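Local coordinates for putative uncharacterized protein (PDB 4G7X) that probably serves as the N-terminal domain of the CTXphi phage minor coat protein pIII, which binds the host protein TolA during infection of Vibrio cholerae, at residues C56-E60 with N61-C65. Residues are numbered along the deposited sequence; the frame is centred on the assembly and turned at random. Where two conformers were deposited one is given.
Sequences CLSNE and NGDYC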
loop_
_atom_site.group_PDB
_atom_site.type_symbol
_atom_site.label_atom_id
_atom_site.label_comp_id
_atom_site.label_asym_id
_atom_site.label_seq_id
_atom_site.Cartn_x
_atom_site.Cartn_y
_atom_site.Cartn_z
ATOM N N CYS A 56 -0.616 6.823 12.323
ATOM C CA CYS A 56 -1.802 6.291 12.999
ATOM C C CYS A 56 -3.000 7.190 12.693
ATOM O O CYS A 56 -2.865 8.420 12.657
ATOM C CB CYS A 56 -1.571 6.121 14.508
ATOM S SG CYS A 56 -0.196 5.011 14.928
ATOM N N LEU A 57 -4.152 6.564 12.459
ATOM C CA LEU A 57 -5.370 7.260 12.045
ATOM C C LEU A 57 -6.561 6.860 12.909
ATOM O O LEU A 57 -6.603 5.758 13.452
ATOM C CB LEU A 57 -5.700 6.945 10.583
ATOM C CG LEU A 57 -4.584 6.905 9.542
ATOM C CD1 LEU A 57 -3.748 5.647 9.709
ATOM C CD2 LEU A 57 -5.179 6.962 8.145
ATOM N N SER A 58 -7.529 7.767 13.016
ATOM C CA SER A 58 -8.796 7.492 13.688
ATOM C C SER A 58 -9.898 8.051 12.799
ATOM O O SER A 58 -10.111 9.263 12.747
ATOM C CB SER A 58 -8.824 8.142 15.069
ATOM O OG SER A 58 -10.030 7.843 15.750
ATOM N N ASN A 59 -10.576 7.161 12.078
ATOM C CA ASN A 59 -11.579 7.569 11.093
ATOM C C ASN A 59 -12.644 6.495 10.842
ATOM O O ASN A 59 -12.858 5.617 11.682
ATOM C CB ASN A 59 -10.898 8.001 9.780
ATOM C CG ASN A 59 -10.035 6.908 9.170
ATOM O OD1 ASN A 59 -10.314 5.719 9.314
ATOM N ND2 ASN A 59 -8.987 7.315 8.462
ATOM N N GLU A 60 -13.295 6.566 9.680
ATOM C CA GLU A 60 -14.336 5.610 9.282
ATOM C C GLU A 60 -13.840 4.161 9.188
ATOM O O GLU A 60 -14.634 3.222 9.261
ATOM C CB GLU A 60 -15.004 6.042 7.965
ATOM C CG GLU A 60 -14.063 6.191 6.771
ATOM C CD GLU A 60 -13.151 7.410 6.858
ATOM O OE1 GLU A 60 -13.545 8.426 7.478
ATOM O OE2 GLU A 60 -12.033 7.351 6.302
ATOM N N ASN A 61 -12.526 3.995 9.035
ATOM C CA ASN A 61 -11.897 2.676 9.045
ATOM C C ASN A 61 -11.450 2.261 10.450
ATOM O O ASN A 61 -10.687 1.308 10.612
ATOM C CB ASN A 61 -10.718 2.638 8.061
ATOM C CG ASN A 61 -11.149 2.839 6.613
ATOM O OD1 ASN A 61 -10.682 3.754 5.932
ATOM N ND2 ASN A 61 -12.049 1.990 6.142
ATOM N N GLY A 62 -11.945 2.975 11.461
ATOM C CA GLY A 62 -11.616 2.688 12.855
ATOM C C GLY A 62 -10.342 3.370 13.312
ATOM O O GLY A 62 -9.871 4.324 12.683
ATOM N N ASP A 63 -9.798 2.881 14.423
ATOM C CA ASP A 63 -8.551 3.392 14.985
ATOM C C ASP A 63 -7.449 2.388 14.708
ATOM O O ASP A 63 -7.518 1.238 15.139
ATOM C CB ASP A 63 -8.689 3.605 16.497
ATOM C CG ASP A 63 -9.779 4.601 16.861
ATOM O OD1 ASP A 63 -10.071 4.734 18.068
ATOM O OD2 ASP A 63 -10.347 5.245 15.958
ATOM N N TYR A 64 -6.427 2.823 13.979
ATOM C CA TYR A 64 -5.381 1.908 13.548
ATOM C C TYR A 64 -4.109 2.647 13.183
ATOM O O TYR A 64 -4.106 3.874 13.069
ATOM C CB TYR A 64 -5.868 1.054 12.365
ATOM C CG TYR A 64 -6.019 1.793 11.049
ATOM C CD1 TYR A 64 -5.066 1.647 10.039
ATOM C CD2 TYR A 64 -7.128 2.612 10.798
ATOM C CE1 TYR A 64 -5.202 2.305 8.827
ATOM C CE2 TYR A 64 -7.271 3.277 9.589
ATOM C CZ TYR A 64 -6.304 3.114 8.610
ATOM O OH TYR A 64 -6.432 3.759 7.402
ATOM N N CYS A 65 -3.037 1.882 13.012
ATOM C CA CYS A 65 -1.779 2.403 12.489
ATOM C C CYS A 65 -1.370 1.622 11.246
ATOM O O CYS A 65 -1.778 0.471 11.052
ATOM C CB CYS A 65 -0.664 2.318 13.536
ATOM S SG CYS A 65 -1.012 3.147 15.102
HETATM O O HOH W 1 -8.430 5.221 6.599
HETATM O O HOH W 2 -12.767 5.361 14.595
#
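Ser58 OG donates to Asp63 OD2 at 2.6 Å, arriving from above the carboxylate plane; with OG anti to the backbone N (chi1 -178°), the hydroxyl reaches across the ladder. A water bonded to Asp63 OD2 and Asn59 O gives the carboxylate oxygen a second donor. At the end of this antiparallel hairpin, a type I turn from Asn59 to Gly62 is closed by Gly62 N on Asn59 O (2.8 Å). Asn59 adds an Asx turn on the Leu57 and Tyr64 face: its OD1 accepts from Asn61 N at 2.8 Å, while its ND2 donates to a water that also joins Asn61 OD1 and Tyr64 OH. Leu57 and Tyr64 exchange paired backbone bonds, 2.8 Å for Leu57 N to Tyr64 O. Leu57 CD1 makes a CH-pi contact over one face of the Tyr64 ring, 4.0 Å from its centroid, with Asn59 OD1 at the ring's edge. The chain of another protein packs on Leu57, Asn61 and Tyr64. On the face of Ser58 and Asp63, the Cys56–Cys65 disulfide spans a non-hydrogen-bonded pair, and Phe28 packs against Cys56 and Asp63. A covalent link a few residues back from the turn, with side-chain and water bonds at the turn itself, should limit flexing of the hairpin.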